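Local coordinates for uncharacterized protein (Silicibacter pomeroyi DSS-3, PDB 2QTP) that is of unknown function but adopts a variant of the Bacillus chorismate mutase fold and may have a role in amino-acid metabolism, at residues 8-13 against 63-68; 32-37 against 56-61; 152-157 against 162-167. All coordinates share one frame; numbering follows the deposited sequence. Where two conformers were deposited one is given.

Overall arrangement
From the N terminus, strand 5-15 pairs antiparallel with strand 21-37, and the chain then crosses to helix 49-70. Contact 1, between 8-13 and 63-68, closes a long loop that contains the short strand 17-18 and the whole of strand 21-37. Contact 2, between 32-37 and 56-61, closes a shorter loop wholly within that one, so the helix meets two neighbouring strands of the same sheet. Contact 3 comes later, in series with both: 152-157 folds back on 162-167 of the strand that runs antiparallel beside 21-37. The helix covers one face of strand 21-37 and the turn the other, with backbone hydrogen bonds joining 32-37 to both flanking strands.

Contact 1 of 3, residues 8-13 against 63-68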
# COMPACT_ATOMS: atom_id res chain seq x y z
N ILE A 8 -2.72 -8.61 7.46
CA ILE A 8 -3.37 -7.76 6.47
C ILE A 8 -4.16 -6.72 7.27
O ILE A 8 -4.75 -7.04 8.28
CB ILE A 8 -4.36 -8.52 5.55
CG1 ILE A 8 -3.62 -9.45 4.60
CG2 ILE A 8 -5.17 -7.53 4.68
CD1 ILE A 8 -4.57 -10.26 3.76
N ALA A 9 -4.15 -5.48 6.81
CA ALA A 9 -4.87 -4.43 7.52
C ALA A 9 -5.58 -3.55 6.49
O ALA A 9 -5.02 -3.31 5.40
CB ALA A 9 -3.91 -3.62 8.36
N VAL A 10 -6.79 -3.11 6.82
CA VAL A 10 -7.57 -2.22 5.94
C VAL A 10 -7.99 -0.99 6.75
O VAL A 10 -8.46 -1.11 7.89
CB VAL A 10 -8.77 -2.96 5.30
CG1 VAL A 10 -9.56 -2.04 4.38
CG2 VAL A 10 -8.27 -4.20 4.53
N PHE A 11 -7.77 0.20 6.19
CA PHE A 11 -8.08 1.50 6.83
C PHE A 11 -9.02 2.26 5.91
O PHE A 11 -8.74 2.37 4.71
CB PHE A 11 -6.83 2.40 7.00
CG PHE A 11 -5.62 1.71 7.62
CD1 PHE A 11 -4.97 0.65 6.99
CD2 PHE A 11 -5.09 2.18 8.82
CE1 PHE A 11 -3.85 0.05 7.59
CE2 PHE A 11 -3.95 1.59 9.42
CZ PHE A 11 -3.34 0.53 8.80
N ILE A 12 -10.16 2.72 6.43
CA ILE A 12 -11.06 3.55 5.66
C ILE A 12 -11.28 4.87 6.41
O ILE A 12 -11.44 4.88 7.64
CB ILE A 12 -12.46 2.94 5.51
CG1 ILE A 12 -12.40 1.50 5.05
CG2 ILE A 12 -13.29 3.74 4.51
CD1 ILE A 12 -13.77 0.92 4.77
N GLU A 13 -11.37 5.96 5.67
CA GLU A 13 -11.58 7.25 6.27
C GLU A 13 -12.65 8.01 5.51
O GLU A 13 -12.56 8.15 4.29
CB GLU A 13 -10.21 7.93 6.29
CG GLU A 13 -10.13 9.39 6.62
CD GLU A 13 -8.80 9.97 6.13
OE1 GLU A 13 -7.73 9.38 6.49
OE2 GLU A 13 -8.85 10.96 5.34
N GLY A 63 -5.89 -4.43 -3.81
CA GLY A 63 -6.84 -3.61 -4.58
C GLY A 63 -8.29 -4.06 -4.39
O GLY A 63 -9.19 -3.24 -4.29
N GLU A 64 -8.50 -5.37 -4.35
CA GLU A 64 -9.81 -5.97 -4.11
C GLU A 64 -10.28 -5.68 -2.68
O GLU A 64 -11.47 -5.41 -2.48
CB GLU A 64 -9.76 -7.49 -4.36
CG GLU A 64 -11.01 -8.28 -3.87
CD GLU A 64 -12.29 -7.99 -4.69
OE1 GLU A 64 -12.17 -7.66 -5.89
OE2 GLU A 64 -13.41 -8.12 -4.14
N ARG A 65 -9.39 -5.75 -1.70
CA ARG A 65 -9.77 -5.43 -0.31
C ARG A 65 -10.23 -3.98 -0.21
O ARG A 65 -11.21 -3.69 0.48
CB ARG A 65 -8.64 -5.70 0.69
CG ARG A 65 -8.22 -7.17 0.80
CD ARG A 65 -9.34 -8.12 1.25
NE ARG A 65 -9.81 -7.76 2.58
CZ ARG A 65 -9.37 -8.28 3.73
NH1 ARG A 65 -8.46 -9.25 3.76
NH2 ARG A 65 -9.88 -7.82 4.88
N CYS A 66 -9.55 -3.09 -0.93
CA CYS A 66 -9.95 -1.67 -0.96
C CYS A 66 -11.37 -1.46 -1.45
O CYS A 66 -12.15 -0.77 -0.80
CB CYS A 66 -8.99 -0.85 -1.83
SG CYS A 66 -7.49 -0.38 -1.03
N VAL A 67 -11.70 -2.03 -2.61
CA VAL A 67 -13.04 -1.88 -3.18
C VAL A 67 -14.11 -2.59 -2.33
O VAL A 67 -15.19 -2.07 -2.17
CB VAL A 67 -13.10 -2.30 -4.70
CG1 VAL A 67 -12.11 -1.46 -5.50
CG2 VAL A 67 -12.82 -3.79 -4.90
N GLN A 68 -13.80 -3.76 -1.78
CA GLN A 68 -14.71 -4.40 -0.85
C GLN A 68 -14.95 -3.54 0.39
O GLN A 68 -16.07 -3.46 0.85
CB GLN A 68 -14.19 -5.76 -0.40
CG GLN A 68 -14.36 -6.84 -1.44
CD GLN A 68 -13.70 -8.16 -1.03
OE1 GLN A 68 -12.67 -8.18 -0.34
NE2 GLN A 68 -14.29 -9.26 -1.48
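Strand 8-13 and helix segment 63-68 come closest at Val-10 and Cys-66, whose CA atoms lie 7.3 Å apart; Ile-8 and Val-10 point toward the helix and touch Arg-65. No hydrogen bond joins the segments. Contact depends on a single long side chain that lies across two branched aliphatic ones, a compact example of how the flat guanidinium of an arginine can lie against aliphatic side chains without any hydrogen bond to them. Bends at chi2 (-60°) and chi3 (-62°) curl the arginine instead of letting it run straight out from the helix. As a result, Val-10 CG2 meets both its root and its end. The methyl sits 4.1 Å from Arg-65 CB and, over one face of the guanidinium, 4.0 Å from Arg-65 NH2. Ile-8 approaches the other terminal nitrogen obliquely, with CG2 3.8 Å from Arg-65 NH1. Its CD1 lies 4.0 Å from the same Arg-65 NH1, so both ends of the branched chain touch one nitrogen. Each aliphatic side chain crosses the arginine at about a right angle. The three touching residues all remain partly exposed, which makes this the edge of the helix-sheet interface and not its interior.

Around this point, Val-10 also packs on Ala-69 one turn farther along helix 49-70, and Arg-65 rests on Ala-32 of strand 21-37. Strand 21-37 is the antiparallel partner of 5-15: Ala-9, Phe-11 and Glu-13 share backbone hydrogen bonds with its Val-33, Val-31 and Lys-29, so the helix spans two adjacent strands.

Contact 2 of 3, residues 32-37 against 56-61; sequences AVAVIE and AELGAL
Strand segment 32-37 packs against helix segment 56-61 with Ala-34 and Leu-58 nearest in backbone terms, their CA atoms 7.7 Å apart. One leucine supplies the helix side of the contact, and its forked end divides the work between two strand residues that both point toward the helix. Leu-58 CD2 rests on the short side chain of Ala-34, 3.8 Å from its CB. The other branch, Leu-58 CD1, lies 4.1 Å from Ile-36 CG2, and these two side chains reach for one another tip to tip. With chi1 at 59°, isoleucine places CG1 in the crowded position between the backbone N and the carbonyl carbon, which leaves CG2 beside the backbone N as the branch that meets the leucine. All three residues are buried, and the two contacts between the segments are apolar.

Neighbouring residues continue the same seam: Leu-62 of the helix reaches Ala-32 and Ala-34, while Ile-36 also packs on Ile-5 and Ile-163 of the two flanking strands. Val-33 and Val-35 face the other side of the sheet. A helix laid over the apolar face of a largely antiparallel sheet is a layering common in alpha+beta domains, here in a variant of the Bacillus chorismate mutase fold.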
# COMPACT_ATOMS: atom_id res chain seq x y z
N ALA A 32 -5.37 -0.77 1.81
CA ALA A 32 -5.17 -2.15 2.27
C ALA A 32 -3.65 -2.39 2.29
O ALA A 32 -2.94 -2.02 1.34
CB ALA A 32 -5.91 -3.17 1.34
N VAL A 33 -3.17 -2.99 3.38
CA VAL A 33 -1.75 -3.21 3.64
C VAL A 33 -1.50 -4.70 3.97
O VAL A 33 -2.30 -5.33 4.69
CB VAL A 33 -1.29 -2.35 4.86
CG1 VAL A 33 0.15 -2.57 5.14
CG2 VAL A 33 -1.56 -0.90 4.57
N ALA A 34 -0.41 -5.24 3.42
CA ALA A 34 0.05 -6.62 3.72
C ALA A 34 1.47 -6.56 4.22
O ALA A 34 2.28 -5.77 3.73
CB ALA A 34 -0.04 -7.54 2.50
N VAL A 35 1.73 -7.36 5.24
CA VAL A 35 3.07 -7.53 5.79
C VAL A 35 3.55 -8.91 5.38
O VAL A 35 2.95 -9.92 5.75
CB VAL A 35 3.12 -7.34 7.32
CG1 VAL A 35 4.56 -7.50 7.86
CG2 VAL A 35 2.49 -5.97 7.70
N ILE A 36 4.62 -8.96 4.59
CA ILE A 36 5.16 -10.24 4.14
C ILE A 36 6.62 -10.39 4.51
O ILE A 36 7.28 -9.41 4.74
CB ILE A 36 5.04 -10.40 2.60
CG1 ILE A 36 5.80 -9.27 1.89
CG2 ILE A 36 3.57 -10.41 2.17
CD1 ILE A 36 6.20 -9.58 0.47
N GLU A 37 7.10 -11.62 4.55
CA GLU A 37 8.52 -11.91 4.71
C GLU A 37 9.24 -11.57 3.41
O GLU A 37 8.75 -11.88 2.33
CB GLU A 37 8.72 -13.38 5.08
CG GLU A 37 10.21 -13.80 5.24
CD GLU A 37 10.40 -15.30 5.52
OE1 GLU A 37 9.98 -15.75 6.62
OE2 GLU A 37 10.96 -16.00 4.65
N ALA A 56 2.65 -8.79 -7.94
CA ALA A 56 1.49 -8.92 -8.82
C ALA A 56 0.25 -9.46 -8.08
O ALA A 56 -0.83 -8.90 -8.21
CB ALA A 56 1.82 -9.80 -10.04
N GLU A 57 0.43 -10.52 -7.31
CA GLU A 57 -0.65 -11.12 -6.55
C GLU A 57 -1.12 -10.23 -5.40
O GLU A 57 -2.31 -10.15 -5.14
CB GLU A 57 -0.19 -12.48 -6.00
CG GLU A 57 0.05 -13.52 -7.09
CD GLU A 57 0.83 -14.72 -6.60
OE1 GLU A 57 1.66 -14.57 -5.67
OE2 GLU A 57 0.63 -15.81 -7.17
N LEU A 58 -0.20 -9.54 -4.74
CA LEU A 58 -0.55 -8.63 -3.66
C LEU A 58 -1.33 -7.43 -4.15
O LEU A 58 -2.31 -7.05 -3.53
CB LEU A 58 0.67 -8.15 -2.87
CG LEU A 58 1.19 -9.11 -1.83
CD1 LEU A 58 2.39 -8.43 -1.20
CD2 LEU A 58 0.14 -9.49 -0.81
N GLY A 59 -0.93 -6.85 -5.26
CA GLY A 59 -1.66 -5.70 -5.78
C GLY A 59 -3.11 -6.00 -6.07
O GLY A 59 -4.02 -5.21 -5.76
N ALA A 60 -3.33 -7.16 -6.68
CA ALA A 60 -4.66 -7.64 -6.96
C ALA A 60 -5.42 -7.86 -5.65
O ALA A 60 -6.56 -7.45 -5.51
CB ALA A 60 -4.58 -8.94 -7.78
N LEU A 61 -4.78 -8.54 -4.70
CA LEU A 61 -5.40 -8.85 -3.43
C LEU A 61 -5.79 -7.58 -2.65
O LEU A 61 -6.92 -7.45 -2.18
CB LEU A 61 -4.47 -9.72 -2.58
CG LEU A 61 -4.90 -9.92 -1.11
CD1 LEU A 61 -6.18 -10.75 -1.03
CD2 LEU A 61 -3.80 -10.59 -0.34

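Contact 3 of 3, residues 152-157 against 162-167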
# COMPACT_ATOMS: atom_id res chain seq x y z
N VAL A 152 -0.35 5.34 6.40
CA VAL A 152 -0.61 4.07 7.05
C VAL A 152 0.56 3.71 7.93
O VAL A 152 1.70 4.11 7.68
CB VAL A 152 -0.85 2.89 6.04
CG1 VAL A 152 -1.94 3.22 5.08
CG2 VAL A 152 0.39 2.55 5.26
N ARG A 153 0.27 2.99 9.01
CA ARG A 153 1.31 2.39 9.82
C ARG A 153 0.80 1.18 10.53
O ARG A 153 -0.39 1.02 10.65
CB ARG A 153 1.95 3.35 10.80
CG ARG A 153 1.10 3.83 11.89
CD ARG A 153 2.01 4.27 13.07
NE ARG A 153 1.32 3.81 14.23
CZ ARG A 153 1.84 3.23 15.29
NH1 ARG A 153 3.14 3.06 15.46
NH2 ARG A 153 1.01 2.86 16.22
N LEU A 154 1.69 0.30 10.93
CA LEU A 154 1.34 -0.81 11.80
C LEU A 154 2.41 -0.81 12.89
O LEU A 154 3.62 -0.72 12.57
CB LEU A 154 1.35 -2.12 11.01
CG LEU A 154 0.23 -2.33 10.00
CD1 LEU A 154 0.54 -3.57 9.12
CD2 LEU A 154 -1.12 -2.44 10.70
N ASN A 155 1.98 -0.93 14.15
CA ASN A 155 2.86 -0.84 15.29
C ASN A 155 4.04 -1.81 15.22
O ASN A 155 5.12 -1.49 15.68
CB ASN A 155 2.09 -1.00 16.64
CG ASN A 155 1.70 -2.45 16.92
OD1 ASN A 155 1.03 -3.10 16.10
ND2 ASN A 155 2.15 -2.99 18.07
N ASP A 156 3.84 -2.96 14.59
CA ASP A 156 4.85 -4.01 14.65
C ASP A 156 5.42 -4.39 13.29
O ASP A 156 6.00 -5.44 13.14
CB ASP A 156 4.22 -5.23 15.30
CG ASP A 156 3.08 -5.83 14.44
OD1 ASP A 156 2.49 -5.16 13.55
OD2 ASP A 156 2.75 -6.99 14.69
N ALA A 157 5.29 -3.51 12.30
CA ALA A 157 5.71 -3.86 10.98
C ALA A 157 6.18 -2.61 10.26
O ALA A 157 5.78 -1.49 10.62
CB ALA A 157 4.55 -4.54 10.21
N GLU A 162 11.10 -8.05 6.72
CA GLU A 162 9.80 -7.95 6.07
C GLU A 162 9.69 -6.81 5.07
O GLU A 162 10.57 -5.95 5.00
CB GLU A 162 8.72 -7.76 7.14
CG GLU A 162 8.64 -8.90 8.17
CD GLU A 162 7.51 -8.72 9.19
OE1 GLU A 162 7.25 -7.57 9.66
OE2 GLU A 162 6.87 -9.74 9.50
N ILE A 163 8.58 -6.83 4.34
CA ILE A 163 8.11 -5.72 3.48
C ILE A 163 6.63 -5.42 3.80
O ILE A 163 5.83 -6.36 3.97
CB ILE A 163 8.25 -5.99 1.96
CG1 ILE A 163 9.67 -6.42 1.60
CG2 ILE A 163 7.93 -4.75 1.11
CD1 ILE A 163 9.87 -6.67 0.11
N MSE A 164 6.29 -4.13 3.97
CA MSE A 164 4.92 -3.67 4.19
C MSE A 164 4.49 -3.02 2.87
O MSE A 164 5.09 -2.05 2.42
CB MSE A 164 4.85 -2.69 5.37
CG MSE A 164 3.47 -2.36 5.80
SE MSE A 164 3.28 -1.23 7.30
CE MSE A 164 3.92 0.50 6.54
N VAL A 165 3.51 -3.61 2.22
CA VAL A 165 3.04 -3.16 0.91
C VAL A 165 1.61 -2.60 1.06
O VAL A 165 0.81 -3.21 1.71
CB VAL A 165 3.02 -4.37 -0.06
CG1 VAL A 165 2.66 -3.92 -1.48
CG2 VAL A 165 4.38 -5.11 0.02
N ALA A 166 1.30 -1.49 0.41
CA ALA A 166 0.01 -0.84 0.48
C ALA A 166 -0.55 -0.46 -0.89
O ALA A 166 0.18 -0.04 -1.79
CB ALA A 166 0.11 0.44 1.38
N VAL A 167 -1.87 -0.61 -1.03
CA VAL A 167 -2.64 -0.11 -2.18
C VAL A 167 -3.79 0.75 -1.63
O VAL A 167 -4.48 0.36 -0.67
CB VAL A 167 -3.19 -1.28 -3.02
CG1 VAL A 167 -4.20 -0.77 -4.05
CG2 VAL A 167 -2.01 -2.10 -3.67
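The carboxylate of Glu-162 is held at both oxygens: OE1 is hydrogen-bonded to Arg-159 N and OE2 forms a salt bridge with Arg-6 NE. Across the contact, Glu-162 OE1 also lies 4.1 Å from Ala-157 CB. Ala-157 closes a type I beta turn that begins at Leu-154, with the backbone bond from Ala-157 N to Leu-154 O at 3.3 Å, and this turn belongs to the connection folding back from strand 148-152 onto strand 162-171. Asp-156 OD2 forms a salt bridge with Arg-6 NH1, and Asp-156 OD1 one with Lys-7 NZ. Arg-6 is thus shared by both carboxylates, and with Lys-7 it would be expected to offset their like charges.

Beside this polar end the contact is apolar. Met-164, present as selenomethionine, is extended through chi1 (-171°) and chi2 (177°), so it projects from the strand to the connection before bending at chi3 (70°). Leu-154 crosses it obliquely and sets CD1 4.0 Å from Met-164 SE. Beyond the bend, the terminal Met-164 CE approaches Val-152 CG2 at 4.3 Å. The same Val-152 CG2 touches Ala-166 CB at 4.4 Å, carrying the apolar contact one step farther along the strand. Val-33 and Val-35 of strand 21-37 pack against this group too, on the face of that strand turned from helix 49-70. Selenium touches both ends of the turn: besides Leu-154 CD1, Met-164 SE has the carbonyl oxygen Ala-157 O 4.2 Å away.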